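Local coordinates for protein ORF 37 (Human herpesvirus 8 type M, PDB 3FHD) that processes branched or non-linear viral DNA as an endonuclease and exonuclease of the PD-(D/E)XK superfamily, acting on double- and single-stranded substrates, at residues Lys61-Ala66 and Pro82-Ala87; Asp31-Asp36 and Ala66-Trp71. All coordinates share one frame; numbering follows the deposited sequence.

Contact 1 of 2, residues Lys61-Ala66 and Pro82-Ala87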
loop_
_atom_site.group_PDB
_atom_site.type_symbol
_atom_site.label_atom_id
_atom_site.label_comp_id
_atom_site.label_asym_id
_atom_site.label_seq_id
_atom_site.Cartn_x
_atom_site.Cartn_y
_atom_site.Cartn_z
ATOM N N LYS A 61 -13.285 -14.665 -10.718
ATOM C CA LYS A 61 -13.823 -16.009 -10.862
ATOM C C LYS A 61 -15.210 -16.128 -10.209
ATOM O O LYS A 61 -16.072 -16.853 -10.693
ATOM C CB LYS A 61 -12.860 -17.049 -10.284
ATOM C CG LYS A 61 -11.501 -17.160 -11.013
ATOM C CD LYS A 61 -11.634 -17.588 -12.461
ATOM C CE LYS A 61 -10.291 -18.143 -13.020
ATOM N NZ LYS A 61 -9.098 -17.250 -12.741
ATOM N N PHE A 62 -15.413 -15.441 -9.087
ATOM C CA PHE A 62 -16.750 -15.289 -8.508
ATOM C C PHE A 62 -17.785 -14.765 -9.566
ATOM O O PHE A 62 -18.833 -15.373 -9.783
ATOM C CB PHE A 62 -16.648 -14.386 -7.265
ATOM C CG PHE A 62 -17.972 -14.003 -6.665
ATOM C CD1 PHE A 62 -18.696 -14.916 -5.900
ATOM C CD2 PHE A 62 -18.469 -12.730 -6.843
ATOM C CE1 PHE A 62 -19.919 -14.542 -5.330
ATOM C CE2 PHE A 62 -19.698 -12.341 -6.285
ATOM C CZ PHE A 62 -20.420 -13.250 -5.527
ATOM N N LEU A 63 -17.479 -13.656 -10.238
ATOM C CA LEU A 63 -18.426 -13.024 -11.148
ATOM C C LEU A 63 -18.642 -13.826 -12.442
ATOM O O LEU A 63 -19.648 -13.631 -13.161
ATOM C CB LEU A 63 -17.962 -11.595 -11.481
ATOM C CG LEU A 63 -17.914 -10.609 -10.321
ATOM C CD1 LEU A 63 -17.401 -9.248 -10.831
ATOM C CD2 LEU A 63 -19.282 -10.505 -9.663
ATOM N N LYS A 64 -17.711 -14.739 -12.716
ATOM C CA LYS A 64 -17.723 -15.573 -13.926
ATOM C C LYS A 64 -18.426 -16.897 -13.655
ATOM O O LYS A 64 -18.730 -17.631 -14.594
ATOM C CB LYS A 64 -16.291 -15.846 -14.424
ATOM C CG LYS A 64 -15.583 -14.617 -15.038
ATOM C CD LYS A 64 -15.744 -14.603 -16.530
ATOM C CE LYS A 64 -15.482 -13.234 -17.165
ATOM N NZ LYS A 64 -14.963 -13.434 -18.565
ATOM N N HIS A 65 -18.684 -17.196 -12.380
ATOM C CA HIS A 65 -19.300 -18.493 -11.992
ATOM C C HIS A 65 -20.698 -18.636 -12.614
ATOM O O HIS A 65 -21.401 -17.641 -12.778
ATOM C CB HIS A 65 -19.370 -18.592 -10.456
ATOM C CG HIS A 65 -19.703 -19.963 -9.943
ATOM N ND1 HIS A 65 -20.976 -20.494 -10.010
ATOM C CD2 HIS A 65 -18.937 -20.908 -9.341
ATOM C CE1 HIS A 65 -20.978 -21.712 -9.489
ATOM N NE2 HIS A 65 -19.752 -21.990 -9.083
ATOM N N ALA A 66 -21.106 -19.858 -12.950
ATOM C CA ALA A 66 -22.433 -20.108 -13.519
ATOM C C ALA A 66 -23.597 -19.530 -12.694
ATOM O O ALA A 66 -24.559 -19.003 -13.255
ATOM C CB ALA A 66 -22.638 -21.621 -13.768
ATOM N N PRO A 82 -20.857 -0.574 -3.587
ATOM C CA PRO A 82 -20.038 -1.703 -3.125
ATOM C C PRO A 82 -20.777 -3.019 -2.786
ATOM O O PRO A 82 -20.125 -3.958 -2.320
ATOM C CB PRO A 82 -19.407 -1.132 -1.871
ATOM C CG PRO A 82 -20.532 -0.276 -1.287
ATOM C CD PRO A 82 -21.229 0.319 -2.465
ATOM N N ALA A 83 -22.099 -3.093 -2.992
ATOM C CA ALA A 83 -22.893 -4.231 -2.520
ATOM C C ALA A 83 -22.400 -5.584 -3.050
ATOM O O ALA A 83 -22.355 -6.566 -2.314
ATOM C CB ALA A 83 -24.429 -4.031 -2.822
ATOM N N LEU A 84 -22.050 -5.641 -4.330
ATOM C CA LEU A 84 -21.611 -6.926 -4.903
ATOM C C LEU A 84 -20.215 -7.353 -4.346
ATOM O O LEU A 84 -19.937 -8.543 -4.158
ATOM C CB LEU A 84 -21.640 -6.838 -6.437
ATOM C CG LEU A 84 -21.290 -8.080 -7.248
ATOM C CD1 LEU A 84 -22.103 -9.308 -6.784
ATOM C CD2 LEU A 84 -21.472 -7.802 -8.753
ATOM N N ARG A 85 -19.367 -6.371 -4.062
ATOM C CA ARG A 85 -18.068 -6.616 -3.398
ATOM C C ARG A 85 -18.267 -7.178 -1.964
ATOM O O ARG A 85 -17.534 -8.092 -1.563
ATOM C CB ARG A 85 -17.247 -5.307 -3.360
ATOM C CG ARG A 85 -15.822 -5.477 -2.831
ATOM C CD ARG A 85 -14.973 -6.359 -3.715
ATOM N NE ARG A 85 -13.718 -6.732 -3.032
ATOM C CZ ARG A 85 -12.667 -7.298 -3.619
ATOM N NH1 ARG A 85 -12.666 -7.489 -4.924
ATOM N NH2 ARG A 85 -11.595 -7.614 -2.887
ATOM N N MET A 86 -19.245 -6.625 -1.230
ATOM C CA MET A 86 -19.633 -7.129 0.112
ATOM C C MET A 86 -20.119 -8.577 0.017
ATOM O O MET A 86 -19.686 -9.421 0.797
ATOM C CB MET A 86 -20.720 -6.245 0.761
ATOM C CG MET A 86 -20.198 -4.909 1.301
ATOM S SD MET A 86 -18.836 -5.021 2.496
ATOM C CE MET A 86 -17.841 -3.774 1.801
ATOM N N ALA A 87 -20.963 -8.867 -0.982
ATOM C CA ALA A 87 -21.448 -10.246 -1.262
ATOM C C ALA A 87 -20.273 -11.211 -1.500
ATOM O O ALA A 87 -20.224 -12.308 -0.913
ATOM C CB ALA A 87 -22.372 -10.244 -2.489
#
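Two helices of the N-terminal helical region of this PD-(D/E)XK nuclease, 59-64 and the start of 83-100, meet here through Phe62 and Leu63 on one side and Leu84 on the other. The contact is small, 137 Å² in all, and wholly apolar: three buried side chains bridge backbones whose closest CA atoms, those of Leu63 and Leu84, are still 9.3 Å apart.

Leu84 does the reaching from its helix. With CG anti to the backbone N (chi1 -177°), its two methyl groups are shared out between the neighbouring residues of the other helix. CD1 goes to the Phe62 ring, which it meets at the edge and in the ring plane, 3.9 Å from Phe62 CE2, so this methyl does not sit over the aromatic face. On the other side of the fork, Leu84 CG itself lies 4.0 Å from Leu63 CD2.

Helix 66-72 packs on the same side chains, Val68 touching Phe62 and Trp71 touching Leu84, while Tyr126 of helix 122-130 also packs on Leu84. The carbonyl O of Leu63 accepts a hydrogen bond from Tyr492 OH. The side chain of Leu63 is extended, CD1 continuing the chain (chi2 179°), and it is the other branch, CD2, that meets Leu84 CD2 at 3.6 Å.

Contact 2 of 2, residues Asp31-Asp36 and Ala66-Trp71; sequences DLFSED and AKVRDW
The Phe33 ring receives Lys67 CD and Val68 CG2 obliquely, each approaching neither squarely over a face nor at an edge. Beyond these two, the rings of His65 and Phe91 meet it with their planes inclined by about 60° and 55°, and Val122 of helix 122-130 touches it as well. Val68 crosses the Phe33 side chain at about a right angle and puts CG2 against the far end of the ring, 3.8 Å from Phe33 CZ. Lys67 runs alongside in the opposite sense, back towards the Phe33 backbone: its CD lies 4.1 Å from Phe33 CB, and a bend at the last torsion (chi4 109°) leaves NZ 3.8 Å from that same CB.

Phe33 occupies the third position of a type I beta turn, Asp31 to Ser34, closed by the backbone bond from Ser34 N to Asp31 O. An Asx turn is superimposed on it, Phe33 N donating to Asp31 OD1 over 2.9 Å from well above the carboxylate plane. His65 NE2 makes a weak hydrogen bond to the same oxygen. The turn lies against the first turn of helix 66-72, next to the N-cap residue His65. Asp31 OD2 and Lys67 NZ stand 4.7 Å apart, too far for a salt bridge, although their opposite charges may attract weakly.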
loop_
_atom_site.group_PDB
_atom_site.type_symbol
_atom_site.label_atom_id
_atom_site.label_comp_id
_atom_site.label_asym_id
_atom_site.label_seq_id
_atom_site.Cartn_x
_atom_site.Cartn_y
_atom_site.Cartn_z
ATOM N N ASP A 31 -14.749 -24.059 -5.611
ATOM C CA ASP A 31 -16.074 -23.537 -5.806
ATOM C C ASP A 31 -16.457 -22.713 -4.586
ATOM O O ASP A 31 -16.692 -23.269 -3.513
ATOM C CB ASP A 31 -17.052 -24.697 -6.048
ATOM C CG ASP A 31 -18.420 -24.234 -6.556
ATOM O OD1 ASP A 31 -18.631 -23.018 -6.752
ATOM O OD2 ASP A 31 -19.293 -25.108 -6.756
ATOM N N LEU A 32 -16.525 -21.388 -4.754
ATOM C CA LEU A 32 -17.038 -20.528 -3.686
ATOM C C LEU A 32 -18.476 -20.891 -3.338
ATOM O O LEU A 32 -18.957 -20.571 -2.265
ATOM C CB LEU A 32 -16.938 -19.029 -4.048
ATOM C CG LEU A 32 -15.590 -18.300 -3.895
ATOM C CD1 LEU A 32 -15.697 -16.822 -4.279
ATOM C CD2 LEU A 32 -15.017 -18.468 -2.497
ATOM N N PHE A 33 -19.160 -21.560 -4.259
ATOM C CA PHE A 33 -20.552 -21.954 -4.051
ATOM C C PHE A 33 -20.699 -23.396 -3.582
ATOM O O PHE A 33 -21.786 -23.819 -3.183
ATOM C CB PHE A 33 -21.388 -21.637 -5.303
ATOM C CG PHE A 33 -21.468 -20.164 -5.590
ATOM C CD1 PHE A 33 -22.308 -19.352 -4.845
ATOM C CD2 PHE A 33 -20.665 -19.586 -6.568
ATOM C CE1 PHE A 33 -22.366 -17.971 -5.085
ATOM C CE2 PHE A 33 -20.709 -18.213 -6.825
ATOM C CZ PHE A 33 -21.563 -17.402 -6.083
ATOM N N SER A 34 -19.600 -24.144 -3.604
ATOM C CA SER A 34 -19.613 -25.519 -3.110
ATOM C C SER A 34 -19.697 -25.500 -1.592
ATOM O O SER A 34 -19.136 -24.623 -0.949
ATOM C CB SER A 34 -18.352 -26.264 -3.538
ATOM O OG SER A 34 -18.278 -27.523 -2.881
ATOM N N GLU A 35 -20.384 -26.476 -1.016
ATOM C CA GLU A 35 -20.449 -26.583 0.448
ATOM C C GLU A 35 -19.283 -27.398 1.042
ATOM O O GLU A 35 -19.136 -27.454 2.268
ATOM C CB GLU A 35 -21.814 -27.123 0.910
ATOM N N ASP A 36 -18.460 -28.010 0.177
ATOM C CA ASP A 36 -17.247 -28.728 0.587
ATOM C C ASP A 36 -16.329 -27.852 1.415
ATOM O O ASP A 36 -16.239 -26.633 1.179
ATOM C CB ASP A 36 -16.464 -29.187 -0.634
ATOM C CG ASP A 36 -17.198 -30.242 -1.452
ATOM O OD1 ASP A 36 -17.874 -31.139 -0.869
ATOM O OD2 ASP A 36 -17.071 -30.188 -2.696
ATOM N N ALA A 66 -21.106 -19.858 -12.950
ATOM C CA ALA A 66 -22.433 -20.108 -13.519
ATOM C C ALA A 66 -23.597 -19.530 -12.694
ATOM O O ALA A 66 -24.559 -19.003 -13.255
ATOM C CB ALA A 66 -22.638 -21.621 -13.768
ATOM N N LYS A 67 -23.495 -19.606 -11.372
ATOM C CA LYS A 67 -24.556 -19.143 -10.485
ATOM C C LYS A 67 -24.716 -17.609 -10.444
ATOM O O LYS A 67 -25.838 -17.128 -10.342
ATOM C CB LYS A 67 -24.393 -19.750 -9.085
ATOM C CG LYS A 67 -24.460 -21.293 -9.042
ATOM C CD LYS A 67 -24.758 -21.771 -7.614
ATOM C CE LYS A 67 -24.999 -23.274 -7.499
ATOM N NZ LYS A 67 -23.884 -24.003 -6.798
ATOM N N VAL A 68 -23.620 -16.850 -10.559
ATOM C CA VAL A 68 -23.681 -15.369 -10.690
ATOM C C VAL A 68 -24.211 -14.973 -12.079
ATOM O O VAL A 68 -25.015 -14.039 -12.201
ATOM C CB VAL A 68 -22.301 -14.684 -10.416
ATOM C CG1 VAL A 68 -22.381 -13.156 -10.622
ATOM C CG2 VAL A 68 -21.815 -14.972 -8.996
ATOM N N ARG A 69 -23.751 -15.696 -13.111
ATOM C CA ARG A 69 -24.182 -15.496 -14.508
ATOM C C ARG A 69 -25.685 -15.686 -14.657
ATOM O O ARG A 69 -26.372 -14.872 -15.295
ATOM C CB ARG A 69 -23.469 -16.489 -15.435
ATOM C CG ARG A 69 -21.997 -16.189 -15.714
ATOM C CD ARG A 69 -21.435 -17.267 -16.644
ATOM N NE ARG A 69 -20.032 -17.051 -16.996
ATOM C CZ ARG A 69 -19.615 -16.338 -18.038
ATOM N NH1 ARG A 69 -20.481 -15.707 -18.832
ATOM N NH2 ARG A 69 -18.314 -16.244 -18.272
ATOM N N ASP A 70 -26.180 -16.788 -14.076
ATOM C CA ASP A 70 -27.598 -17.132 -14.061
ATOM C C ASP A 70 -28.472 -16.092 -13.360
ATOM O O ASP A 70 -29.528 -15.726 -13.868
ATOM C CB ASP A 70 -27.801 -18.499 -13.390
ATOM C CG ASP A 70 -27.290 -19.670 -14.240
ATOM O OD1 ASP A 70 -26.899 -19.473 -15.419
ATOM O OD2 ASP A 70 -27.278 -20.809 -13.716
ATOM N N TRP A 71 -28.040 -15.661 -12.175
ATOM C CA TRP A 71 -28.680 -14.591 -11.401
ATOM C C TRP A 71 -28.690 -13.287 -12.194
ATOM O O TRP A 71 -29.719 -12.605 -12.257
ATOM C CB TRP A 71 -27.916 -14.415 -10.074
ATOM C CG TRP A 71 -28.294 -13.232 -9.208
ATOM C CD1 TRP A 71 -29.504 -12.993 -8.614
ATOM C CD2 TRP A 71 -27.431 -12.150 -8.808
ATOM N NE1 TRP A 71 -29.450 -11.818 -7.893
ATOM C CE2 TRP A 71 -28.194 -11.283 -7.997
ATOM C CE3 TRP A 71 -26.100 -11.820 -9.084
ATOM C CZ2 TRP A 71 -27.669 -10.108 -7.449
ATOM C CZ3 TRP A 71 -25.575 -10.663 -8.536
ATOM C CH2 TRP A 71 -26.372 -9.816 -7.718
#

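From the N terminus, the loop 31-36 comes first, then helices 59-64, 66-72 and 83-100. Contact 2 closes a loop over the 29 residues from 37 to 65, while contact 1 closes a shorter one of 15 residues, 67 to 81. Their segments alternate along the chain, so the two closures cross, with Ala66 common to both. Contact 1 ties helix 59-64 to helix 83-100; contact 2 fastens the N-terminal loop to helix 66-72, which comes between those two in sequence. The centres lie about 10 Å apart, and across the junction Phe62 CE1 packs against Phe33 CZ. Lys64 O probably accepts a hydrogen bond from Arg69 NE, joining the consecutive helices 59-64 and 66-72.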